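Local coordinates for protein Serpin48 (Tenebrio molitor, PDB 3OZQ) that specifically inhibits the serine protease SPE, as a serpin of the insect innate immune system, at residues A[90-95]-A[168-173]. Numbering follows the deposited sequence.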
loop_
_atom_site.group_PDB
_atom_site.type_symbol
_atom_site.label_atom_id
_atom_site.label_comp_id
_atom_site.label_asym_id
_atom_site.label_seq_id
_atom_site.Cartn_x
_atom_site.Cartn_y
_atom_site.Cartn_z
ATOM N N THR A 90 -14.071 -2.102 0.377
ATOM C CA THR A 90 -13.403 -2.951 1.362
ATOM C C THR A 90 -11.909 -3.127 1.107
ATOM O O THR A 90 -11.485 -3.485 0.002
ATOM C CB THR A 90 -14.022 -4.352 1.387
ATOM O OG1 THR A 90 -15.433 -4.259 1.159
ATOM C CG2 THR A 90 -13.753 -5.034 2.735
ATOM N N LEU A 91 -11.114 -2.885 2.138
ATOM C CA LEU A 91 -9.717 -3.285 2.134
ATOM C C LEU A 91 -9.603 -4.698 2.704
ATOM O O LEU A 91 -10.086 -4.963 3.806
ATOM C CB LEU A 91 -8.896 -2.320 2.976
ATOM C CG LEU A 91 -7.409 -2.651 3.065
ATOM C CD1 LEU A 91 -6.776 -2.531 1.670
ATOM C CD2 LEU A 91 -6.748 -1.711 4.052
ATOM N N HIS A 92 -8.998 -5.605 1.941
ATOM C CA HIS A 92 -8.738 -6.966 2.399
ATOM C C HIS A 92 -7.265 -7.074 2.763
ATOM O O HIS A 92 -6.399 -6.705 1.978
ATOM C CB HIS A 92 -9.087 -7.988 1.306
ATOM C CG HIS A 92 -10.530 -7.970 0.900
ATOM N ND1 HIS A 92 -11.039 -7.064 -0.004
ATOM C CD2 HIS A 92 -11.577 -8.733 1.297
ATOM C CE1 HIS A 92 -12.335 -7.276 -0.159
ATOM N NE2 HIS A 92 -12.687 -8.281 0.622
ATOM N N THR A 93 -6.985 -7.557 3.968
ATOM C CA THR A 93 -5.609 -7.717 4.412
ATOM C C THR A 93 -5.445 -9.077 5.050
ATOM O O THR A 93 -6.358 -9.580 5.703
ATOM C CB THR A 93 -5.233 -6.633 5.442
ATOM O OG1 THR A 93 -5.846 -6.936 6.702
ATOM C CG2 THR A 93 -5.711 -5.284 4.982
ATOM N N ALA A 94 -4.289 -9.683 4.842
ATOM C CA ALA A 94 -3.917 -10.882 5.566
ATOM C C ALA A 94 -2.553 -10.584 6.132
ATOM O O ALA A 94 -1.545 -10.734 5.443
ATOM C CB ALA A 94 -3.865 -12.072 4.643
ATOM N N ASN A 95 -2.532 -10.130 7.381
ATOM C CA ASN A 95 -1.306 -9.741 8.045
ATOM C C ASN A 95 -1.043 -10.704 9.182
ATOM O O ASN A 95 -1.927 -10.988 9.993
ATOM C CB ASN A 95 -1.385 -8.302 8.580
ATOM C CG ASN A 95 -1.587 -7.269 7.474
ATOM O OD1 ASN A 95 -1.863 -6.083 7.746
ATOM N ND2 ASN A 95 -1.459 -7.709 6.220
ATOM N N ALA A 168 -0.242 -9.137 3.148
ATOM C CA ALA A 168 -0.877 -9.269 1.851
ATOM C C ALA A 168 -2.155 -8.461 1.868
ATOM O O ALA A 168 -2.906 -8.512 2.841
ATOM C CB ALA A 168 -1.203 -10.694 1.569
ATOM N N LEU A 169 -2.408 -7.724 0.796
ATOM C CA LEU A 169 -3.643 -6.942 0.707
ATOM C C LEU A 169 -4.033 -6.546 -0.702
ATOM O O LEU A 169 -3.253 -6.645 -1.646
ATOM C CB LEU A 169 -3.621 -5.677 1.596
ATOM C CG LEU A 169 -2.442 -4.694 1.734
ATOM C CD1 LEU A 169 -1.355 -4.823 0.706
ATOM C CD2 LEU A 169 -2.876 -3.210 1.887
ATOM N N TYR A 170 -5.269 -6.081 -0.809
ATOM C CA TYR A 170 -5.808 -5.561 -2.046
ATOM C C TYR A 170 -7.091 -4.834 -1.684
ATOM O O TYR A 170 -7.689 -5.094 -0.637
ATOM C CB TYR A 170 -6.070 -6.683 -3.055
ATOM C CG TYR A 170 -7.242 -7.575 -2.720
ATOM C CD1 TYR A 170 -8.515 -7.287 -3.199
ATOM C CD2 TYR A 170 -7.077 -8.713 -1.932
ATOM C CE1 TYR A 170 -9.593 -8.105 -2.904
ATOM C CE2 TYR A 170 -8.153 -9.538 -1.626
ATOM C CZ TYR A 170 -9.411 -9.226 -2.119
ATOM O OH TYR A 170 -10.487 -10.032 -1.822
ATOM N N PHE A 171 -7.497 -3.919 -2.556
ATOM C CA PHE A 171 -8.592 -2.999 -2.294
ATOM C C PHE A 171 -9.718 -3.266 -3.280
ATOM O O PHE A 171 -9.473 -3.624 -4.430
ATOM C CB PHE A 171 -8.101 -1.565 -2.490
ATOM C CG PHE A 171 -9.058 -0.517 -1.997
ATOM C CD1 PHE A 171 -9.432 -0.473 -0.665
ATOM C CD2 PHE A 171 -9.574 0.441 -2.866
ATOM C CE1 PHE A 171 -10.310 0.510 -0.203
ATOM C CE2 PHE A 171 -10.449 1.422 -2.407
ATOM C CZ PHE A 171 -10.810 1.460 -1.072
ATOM N N ASN A 172 -10.950 -3.086 -2.821
ATOM C CA ASN A 172 -12.114 -3.237 -3.678
ATOM C C ASN A 172 -13.039 -2.030 -3.561
ATOM O O ASN A 172 -13.531 -1.725 -2.470
ATOM C CB ASN A 172 -12.861 -4.518 -3.323
ATOM C CG ASN A 172 -14.189 -4.629 -4.038
ATOM O OD1 ASN A 172 -14.276 -5.191 -5.136
ATOM N ND2 ASN A 172 -15.237 -4.084 -3.426
ATOM N N ALA A 173 -13.259 -1.335 -4.680
ATOM C CA ALA A 173 -14.092 -0.137 -4.693
ATOM C C ALA A 173 -14.812 0.048 -6.019
ATOM O O ALA A 173 -14.435 -0.536 -7.039
ATOM C CB ALA A 173 -13.275 1.114 -4.361
#
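H92 lies nearly parallel to the ring of Y170, but offset across it. The centroids are 4.5 Å apart and the planes differ by 7°. The phenol end of Y170, not its ring centre, lies over the imidazole. The two side chains stand on one face of adjacent antiparallel strands of the serpin fold, in sheet A by family topology; strand 163-174 also pairs with strand 310-321 on its other side. Y170 OH rests over the centre of the imidazole, and H92 CB makes a CH-pi contact over the face of the phenol near its rim. With Y170 CG between the backbone N and the carbonyl carbon (chi1 72°), the ring leans toward strand 90-100 and reaches H92. The opposite face of the imidazole carries T90 CG2, offset toward the rim. Y170 OH is hydrogen-bonded to Q145 OE1, which would help hold the phenol end in place. A94 and A168 follow on the same face and touch helix 129-143, A94 at W139 and Q143, A168 at V140.

Six backbone hydrogen bonds join the strands, two at each of T90-N172, H92-Y170 and A94-A168. The shortest, A94 N to A168 O, measures 2.7 Å. On the other face, L91 touches both L169 and F171, and all three meet F368 of strand 365-372. L91 CD1 lies 4.0 Å from L169 CD2. Between the hydrogen-bonded pairs, T93 CA approaches A168 O at 3.2 Å in a CA-H...O contact.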